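Local coordinates for protein gene activator AphA (Vibrio cholerae, PDB 1YG2) that activates virulence gene expression in the cholera bacterium as a winged helix transcription factor, probably binding DNA as a dimer, at the interface of chains A and B. Sequence-based numbering; all coordinates share one arbitrary frame. Chains: chain A/B, gene activator AphA.

The interface of chains A and B. Residues chain A 95-96, 99, 111, 114; chain B 82-83, 85-87.
B:Thr87 and A:Lys99 bury the most surface where two copies of AphA, a winged helix protein of the PadR-like family, pack together: the end of helix 73-84 of one chain and the loop after it lie on helices 95-101 and 108-136 of the other. The two-fold axis repeats the contact with the chains exchanged, which would be consistent with a dimer.

A:Lys99 suits its place by being both greasy and charged. Its chain, bent at chi2 (-74°), brings the methylenes over one face of the B:Trp82 indole, CD above the six-membered ring and A:Lys99 CE 3.5 Å from the centroid of the five-membered ring, in CH-pi contact. A second bend at chi4 turns the ammonium past the ring to the carbonyls where the helix of chain B ends. There A:Lys99 NZ donates to B:Gln85 O at 3.0 Å, slightly tilted from the carbonyl plane, and more weakly to B:Trp82 O; these partly negative oxygens may stabilise the ammonium charge. The indole N-H is taken by A:Glu95, whose OE2 lies 2.9 Å from B:Trp82 NE1. Carboxylate and ring stand perpendicular, and the N-H reaches the oxygen from above the carboxylate plane. This carboxylate may also ease the charge of the nearby lysine.

B:Thr87, small and branched, fits between A:Phe96 and A:Lys99. With OG1 anti to the backbone N (chi1 162°), B:Thr87 OG1 sits over the rim of one ring face, 3.5 Å from A:Phe96 CE2; CB lies by the lysine ammonium and the methyl CG2 near the phenylalanine ring. A:Tyr111 OH donates to A:Phe96 O at 2.6 Å, tying the two helices of chain A together. Near the backbone end of the same side chain, A:Tyr111 CB packs against the tip of B:Phe83, 3.5 Å from its CZ; the flat ring of B:Phe83 also presents its edge, in plane, to A:Lys99 O. A:Gln114 extends its amide beside B:Pro86, but OE1 faces another acceptor, B:Gln85 O, and takes only a weak bond from B:Thr87 N; the amide may be modelled turned over, with NE2 the likelier donor there.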
# COMPACT_ATOMS: atom_id res chain seq x y z
N GLU A 95 8.18 3.83 -1.70
CA GLU A 95 8.99 4.45 -2.72
C GLU A 95 9.04 5.97 -2.59
O GLU A 95 10.07 6.59 -2.85
CB GLU A 95 8.46 4.08 -4.11
CG GLU A 95 9.45 4.35 -5.22
CD GLU A 95 10.61 3.36 -5.24
OE1 GLU A 95 10.79 2.63 -4.24
OE2 GLU A 95 11.34 3.32 -6.25
N PHE A 96 7.93 6.58 -2.21
CA PHE A 96 7.91 8.03 -2.06
C PHE A 96 8.82 8.48 -0.94
O PHE A 96 9.51 9.49 -1.05
CB PHE A 96 6.49 8.52 -1.79
CG PHE A 96 5.56 8.31 -2.94
CD1 PHE A 96 4.57 7.33 -2.88
CD2 PHE A 96 5.69 9.08 -4.09
CE1 PHE A 96 3.72 7.12 -3.96
CE2 PHE A 96 4.85 8.88 -5.18
CZ PHE A 96 3.86 7.90 -5.11
N LYS A 99 12.44 8.08 -2.03
CA LYS A 99 12.88 9.18 -2.88
C LYS A 99 13.09 10.44 -2.04
O LYS A 99 14.04 11.19 -2.24
CB LYS A 99 11.84 9.47 -3.97
CG LYS A 99 11.65 8.38 -5.02
CD LYS A 99 12.80 8.30 -6.00
CE LYS A 99 12.53 7.25 -7.10
NZ LYS A 99 11.52 7.69 -8.11
N TYR A 111 11.70 15.47 -8.05
CA TYR A 111 10.82 14.84 -7.08
C TYR A 111 9.61 15.70 -6.75
O TYR A 111 8.47 15.25 -6.82
CB TYR A 111 11.58 14.52 -5.79
CG TYR A 111 10.75 13.72 -4.81
CD1 TYR A 111 10.23 12.48 -5.18
CD2 TYR A 111 10.45 14.21 -3.55
CE1 TYR A 111 9.43 11.75 -4.31
CE2 TYR A 111 9.65 13.49 -2.67
CZ TYR A 111 9.15 12.26 -3.06
OH TYR A 111 8.36 11.54 -2.20
N GLN A 114 7.09 15.60 -9.42
CA GLN A 114 6.43 14.31 -9.55
C GLN A 114 5.45 14.11 -8.39
O GLN A 114 4.43 13.44 -8.54
CB GLN A 114 7.47 13.19 -9.55
CG GLN A 114 8.37 13.19 -10.79
CD GLN A 114 9.49 12.16 -10.73
OE1 GLN A 114 9.26 10.97 -10.53
NE2 GLN A 114 10.73 12.63 -10.90
N TRP B 82 17.49 6.55 -10.91
CA TRP B 82 16.36 6.05 -10.15
C TRP B 82 15.48 7.23 -9.76
O TRP B 82 14.26 7.22 -9.96
CB TRP B 82 16.88 5.36 -8.89
CG TRP B 82 15.84 5.05 -7.86
CD1 TRP B 82 14.83 4.14 -7.96
CD2 TRP B 82 15.77 5.60 -6.55
NE1 TRP B 82 14.13 4.08 -6.77
CE2 TRP B 82 14.69 4.97 -5.89
CE3 TRP B 82 16.51 6.56 -5.85
CZ2 TRP B 82 14.33 5.27 -4.57
CZ3 TRP B 82 16.16 6.87 -4.54
CH2 TRP B 82 15.08 6.22 -3.91
N PHE B 83 16.13 8.25 -9.21
CA PHE B 83 15.48 9.46 -8.74
C PHE B 83 14.68 10.18 -9.81
O PHE B 83 13.59 10.67 -9.53
CB PHE B 83 16.54 10.42 -8.19
CG PHE B 83 15.97 11.53 -7.36
CD1 PHE B 83 15.68 11.33 -6.02
CD2 PHE B 83 15.72 12.78 -7.92
CE1 PHE B 83 15.16 12.35 -5.24
CE2 PHE B 83 15.20 13.81 -7.15
CZ PHE B 83 14.91 13.59 -5.80
N GLN B 85 13.36 8.87 -12.53
CA GLN B 85 12.24 8.06 -12.99
C GLN B 85 10.99 8.39 -12.19
O GLN B 85 11.04 8.55 -10.97
CB GLN B 85 12.54 6.57 -12.84
CG GLN B 85 13.66 6.07 -13.72
CD GLN B 85 13.80 4.57 -13.66
OE1 GLN B 85 13.97 4.00 -12.58
NE2 GLN B 85 13.72 3.92 -14.82
N PRO B 86 9.85 8.51 -12.88
CA PRO B 86 8.60 8.82 -12.19
C PRO B 86 8.21 7.72 -11.23
O PRO B 86 8.32 6.54 -11.54
CB PRO B 86 7.61 8.96 -13.34
CG PRO B 86 8.10 7.93 -14.30
CD PRO B 86 9.60 8.17 -14.29
N THR B 87 7.79 8.12 -10.04
CA THR B 87 7.35 7.17 -9.04
C THR B 87 5.84 7.34 -8.95
O THR B 87 5.34 8.45 -8.78
CB THR B 87 8.02 7.47 -7.68
OG1 THR B 87 7.29 6.82 -6.63
CG2 THR B 87 8.06 8.97 -7.43